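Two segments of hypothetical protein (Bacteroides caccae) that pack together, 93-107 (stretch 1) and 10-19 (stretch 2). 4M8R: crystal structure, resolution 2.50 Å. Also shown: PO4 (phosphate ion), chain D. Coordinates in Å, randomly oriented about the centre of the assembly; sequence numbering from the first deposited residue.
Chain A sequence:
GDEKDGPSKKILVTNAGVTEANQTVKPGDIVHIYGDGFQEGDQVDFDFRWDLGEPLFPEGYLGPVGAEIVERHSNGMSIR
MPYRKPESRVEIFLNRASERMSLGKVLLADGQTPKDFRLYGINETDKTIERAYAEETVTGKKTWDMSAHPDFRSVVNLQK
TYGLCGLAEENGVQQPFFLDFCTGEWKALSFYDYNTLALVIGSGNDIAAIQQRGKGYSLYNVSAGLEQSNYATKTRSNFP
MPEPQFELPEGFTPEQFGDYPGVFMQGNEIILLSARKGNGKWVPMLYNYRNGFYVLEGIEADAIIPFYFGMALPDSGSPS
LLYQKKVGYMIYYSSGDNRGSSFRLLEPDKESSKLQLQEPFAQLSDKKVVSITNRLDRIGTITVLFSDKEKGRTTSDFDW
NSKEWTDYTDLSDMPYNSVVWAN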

# COMPACT_ATOMS: atom_id res chain seq x y z
N PHE A 93 -1.69 29.42 -15.54
CA PHE A 93 -1.16 30.56 -14.80
C PHE A 93 0.11 31.11 -15.43
O PHE A 93 1.00 30.35 -15.82
CB PHE A 93 -0.81 30.14 -13.37
CG PHE A 93 -1.99 29.69 -12.56
CD1 PHE A 93 -2.73 30.61 -11.83
CD2 PHE A 93 -2.34 28.35 -12.49
CE1 PHE A 93 -3.81 30.20 -11.07
CE2 PHE A 93 -3.42 27.94 -11.74
CZ PHE A 93 -4.16 28.87 -11.03
N LEU A 94 0.21 32.43 -15.50
CA LEU A 94 1.48 33.08 -15.83
C LEU A 94 2.32 33.14 -14.56
O LEU A 94 1.84 33.60 -13.52
CB LEU A 94 1.25 34.49 -16.36
CG LEU A 94 2.50 35.21 -16.86
CD1 LEU A 94 3.12 34.47 -18.03
CD2 LEU A 94 2.16 36.64 -17.25
N ASN A 95 3.57 32.69 -14.64
CA ASN A 95 4.46 32.64 -13.48
C ASN A 95 5.67 33.54 -13.72
O ASN A 95 6.54 33.22 -14.53
CB ASN A 95 4.90 31.19 -13.23
CG ASN A 95 5.78 31.04 -11.99
OD1 ASN A 95 5.98 31.99 -11.23
ND2 ASN A 95 6.31 29.84 -11.79
N ARG A 96 5.71 34.68 -13.03
CA ARG A 96 6.84 35.59 -13.09
C ARG A 96 7.58 35.58 -11.76
O ARG A 96 7.21 36.30 -10.83
CB ARG A 96 6.37 37.02 -13.46
CG ARG A 96 7.48 38.07 -13.46
CD ARG A 96 7.50 38.91 -14.72
NE ARG A 96 6.46 39.94 -14.75
CZ ARG A 96 5.57 40.13 -15.72
NH1 ARG A 96 5.53 39.36 -16.80
NH2 ARG A 96 4.70 41.12 -15.61
N ALA A 97 8.62 34.75 -11.68
CA ALA A 97 9.39 34.55 -10.44
C ALA A 97 8.48 34.04 -9.31
O ALA A 97 7.93 32.94 -9.41
CB ALA A 97 10.12 35.84 -10.05
N SER A 98 8.30 34.84 -8.26
CA SER A 98 7.32 34.54 -7.22
C SER A 98 5.87 34.49 -7.78
O SER A 98 5.19 33.46 -7.70
CB SER A 98 7.42 35.61 -6.11
OG SER A 98 6.40 35.49 -5.14
N GLU A 99 5.45 35.59 -8.40
CA GLU A 99 4.04 35.89 -8.66
C GLU A 99 3.36 34.92 -9.64
O GLU A 99 4.00 34.41 -10.56
CB GLU A 99 3.88 37.31 -9.23
CG GLU A 99 4.63 38.43 -8.51
CD GLU A 99 3.98 38.87 -7.21
OE1 GLU A 99 3.21 38.09 -6.63
OE2 GLU A 99 4.25 40.02 -6.78
N ARG A 100 2.07 34.69 -9.43
CA ARG A 100 1.22 33.95 -10.37
C ARG A 100 -0.05 34.74 -10.71
O ARG A 100 -0.60 35.44 -9.86
CB ARG A 100 0.84 32.57 -9.81
CG ARG A 100 1.96 31.55 -9.92
CD ARG A 100 1.53 30.15 -9.53
NE ARG A 100 2.61 29.18 -9.74
CZ ARG A 100 3.65 28.99 -8.91
NH1 ARG A 100 3.78 29.69 -7.78
NH2 ARG A 100 4.58 28.08 -9.22
N MSE A 101 -0.48 34.63 -11.97
CA MSE A 101 -1.72 35.26 -12.43
C MSE A 101 -2.46 34.25 -13.27
O MSE A 101 -1.87 33.63 -14.15
CB MSE A 101 -1.43 36.50 -13.27
CG MSE A 101 -2.68 37.35 -13.49
SE MSE A 101 -2.34 38.76 -14.83
CE MSE A 101 -4.17 38.83 -15.58
N SER A 102 -3.75 34.10 -12.99
CA SER A 102 -4.59 33.19 -13.76
C SER A 102 -4.91 33.81 -15.11
O SER A 102 -5.36 34.95 -15.19
CB SER A 102 -5.89 32.90 -13.02
OG SER A 102 -6.66 31.96 -13.74
N LEU A 103 -4.66 33.05 -16.18
CA LEU A 103 -4.94 33.51 -17.53
C LEU A 103 -6.26 32.96 -18.05
O LEU A 103 -6.95 33.61 -18.82
CB LEU A 103 -3.81 33.09 -18.47
CG LEU A 103 -2.44 33.69 -18.16
CD1 LEU A 103 -1.37 32.97 -18.97
CD2 LEU A 103 -2.39 35.18 -18.41
N GLY A 104 -6.59 31.73 -17.64
CA GLY A 104 -7.83 31.10 -18.07
C GLY A 104 -7.86 29.61 -17.80
O GLY A 104 -6.92 29.06 -17.22
N LYS A 105 -8.93 28.96 -18.25
CA LYS A 105 -9.13 27.54 -18.02
C LYS A 105 -9.48 26.83 -19.31
O LYS A 105 -10.07 27.42 -20.22
CB LYS A 105 -10.28 27.34 -17.04
CG LYS A 105 -10.11 28.08 -15.73
CD LYS A 105 -11.33 27.93 -14.85
CE LYS A 105 -12.53 28.66 -15.43
NZ LYS A 105 -13.69 28.64 -14.50
N VAL A 106 -9.09 25.57 -19.40
CA VAL A 106 -9.49 24.72 -20.51
C VAL A 106 -9.86 23.35 -19.98
O VAL A 106 -9.50 23.00 -18.86
CB VAL A 106 -8.37 24.56 -21.56
CG1 VAL A 106 -8.06 25.89 -22.21
CG2 VAL A 106 -7.11 23.96 -20.95
N LEU A 107 -10.61 22.61 -20.77
CA LEU A 107 -10.91 21.22 -20.47
C LEU A 107 -9.98 20.38 -21.34
O LEU A 107 -10.02 20.47 -22.57
CB LEU A 107 -12.37 20.91 -20.78
CG LEU A 107 -12.86 19.49 -20.49
CD1 LEU A 107 -12.61 19.09 -19.04
CD2 LEU A 107 -14.34 19.37 -20.81
P PO4 D . -13.28 29.50 -11.27
O1 PO4 D . -11.88 29.92 -10.88
O2 PO4 D . -13.28 28.08 -11.80
O3 PO4 D . -14.20 29.57 -10.08
O4 PO4 D . -13.74 30.43 -12.35
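Stretch 2, residues 10-19: KILVTNAGVT

Stretch 1 is a β-hairpin. Strand 93-96 enters, the chain turns at A97 and S98, and strand 99-107 runs back. The two strands pair through L94 N to M101 O (2.8 Å), M101 N to L94 O (3.0 Å) and R96 N to E99 O (3.0 Å). E99 N to R96 O, at 3.1 Å, is weak. Stretch 2 lies along the hairpin; L94, R96, E99 and M101 point toward it. It is extended for much of its length, with a kink at L12 (phi/psi -71/-47) and a corner at N15 (49/41). Beyond the corner, strand 16-18 runs in nearly the same direction as strand 99-107. Their axes cross at -26° and approach to 5.0 Å. Together the stretches bury 650 Å².

L94 points toward stretch 2. Its CD2 lies 4.0 Å from L12 CB and 3.7 Å from V13 CG1. N95 points away.

R96 makes the one direct hydrogen bond between the stretches. Its NH2 donates to L12 O at 2.6 Å. L12 CB lies over one face of the guanidinium, 3.5 Å from R96 NH2, so the same residue offers both a carbonyl and an apolar surface.

E99 points toward stretch 2, and its CB is 3.9 Å from L12 CD2. Its OE2 is 4.1 Å from K10 CB. The lysine side chain leads away from there and is poorly ordered. R100 points away.

M101 is selenomethionine and reaches along stretch 2. Its CB is 4.0 Å from L12 CD1. Its SE is 4.2 Å from I11 CG2 and 3.9 Å from V13 CG2. Its CE is 3.6 Å from V13 O. L12 thus meets L94, R96, E99 and M101, and has the largest covered area of any residue in the contact.

L103 comes next against the other stretch. L103 CD2 is 4.2 Å from V13 CG2 and 4.1 Å from A16 CB, and L103 CB is 3.9 Å from V18 CG2. Its CA is 4.8 Å from G17 CA. G17 CA makes a CA-H...O contact of 3.5 Å with L103 O. A water also joins the backbones, donating to L103 O at 2.8 Å and accepting from V18 N at 3.1 Å.

G104 lies against V18, with its N 3.7 Å from V18 CG2. A CB here would clash, falling 2.9 Å from V18 CG2.

K105 points away, and its NZ binds phosphate O2 and O4, each at 2.8 Å. V106 ends the contact, with CG1 4.4 Å from V18 CG1.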

# COMPACT_ATOMS: atom_id res chain seq x y z
N LYS A 10 0.56 44.63 -8.26
CA LYS A 10 1.39 44.00 -9.34
C LYS A 10 0.55 43.06 -10.22
O LYS A 10 0.51 41.85 -10.01
CB LYS A 10 2.59 43.23 -8.74
CG LYS A 10 3.90 44.01 -8.74
CD LYS A 10 4.10 44.84 -7.48
CE LYS A 10 5.48 45.47 -7.46
NZ LYS A 10 5.84 45.98 -6.11
N ILE A 11 -0.12 43.65 -11.21
CA ILE A 11 -0.77 42.90 -12.29
C ILE A 11 0.31 42.60 -13.32
O ILE A 11 0.96 43.51 -13.83
CB ILE A 11 -1.90 43.70 -12.96
CG1 ILE A 11 -2.96 44.12 -11.93
CG2 ILE A 11 -2.54 42.89 -14.08
CD1 ILE A 11 -3.81 45.29 -12.37
N LEU A 12 0.51 41.32 -13.64
CA LEU A 12 1.63 40.92 -14.50
C LEU A 12 1.44 41.35 -15.95
O LEU A 12 2.36 41.88 -16.57
CB LEU A 12 1.84 39.41 -14.42
CG LEU A 12 2.13 38.82 -13.04
CD1 LEU A 12 2.45 37.34 -13.15
CD2 LEU A 12 3.28 39.55 -12.35
N VAL A 13 0.25 41.10 -16.49
CA VAL A 13 -0.05 41.40 -17.88
C VAL A 13 -1.49 41.89 -18.01
O VAL A 13 -2.37 41.47 -17.27
CB VAL A 13 0.16 40.18 -18.81
CG1 VAL A 13 1.65 39.86 -18.96
CG2 VAL A 13 -0.59 38.95 -18.31
N THR A 14 -1.70 42.79 -18.97
CA THR A 14 -3.00 43.40 -19.18
C THR A 14 -3.62 42.89 -20.47
O THR A 14 -2.91 42.38 -21.35
CB THR A 14 -2.86 44.92 -19.26
OG1 THR A 14 -1.73 45.24 -20.09
CG2 THR A 14 -2.65 45.50 -17.87
N ASN A 15 -4.95 43.00 -20.58
CA ASN A 15 -5.70 42.52 -21.75
C ASN A 15 -5.32 41.09 -22.11
O ASN A 15 -5.17 40.76 -23.29
CB ASN A 15 -5.46 43.43 -22.95
CG ASN A 15 -5.69 44.89 -22.62
OD1 ASN A 15 -4.76 45.69 -22.66
ND2 ASN A 15 -6.92 45.22 -22.26
N ALA A 16 -5.16 40.25 -21.09
CA ALA A 16 -4.63 38.92 -21.27
C ALA A 16 -5.71 37.85 -21.24
O ALA A 16 -6.82 38.08 -20.77
CB ALA A 16 -3.58 38.63 -20.21
N GLY A 17 -5.35 36.67 -21.71
CA GLY A 17 -6.26 35.53 -21.69
C GLY A 17 -5.70 34.33 -22.42
O GLY A 17 -4.52 34.32 -22.81
N VAL A 18 -6.55 33.33 -22.61
CA VAL A 18 -6.20 32.14 -23.36
C VAL A 18 -7.13 32.08 -24.55
O VAL A 18 -8.34 32.16 -24.39
CB VAL A 18 -6.39 30.88 -22.50
CG1 VAL A 18 -5.90 29.64 -23.24
CG2 VAL A 18 -5.65 31.03 -21.18
N THR A 19 -6.57 31.95 -25.74
CA THR A 19 -7.38 31.92 -26.96
C THR A 19 -8.43 30.82 -26.88
O THR A 19 -9.59 31.05 -27.20
CB THR A 19 -6.50 31.71 -28.21
OG1 THR A 19 -5.56 32.78 -28.30
CG2 THR A 19 -7.35 31.67 -29.48
O HOH W 1 -8.96 33.88 -20.81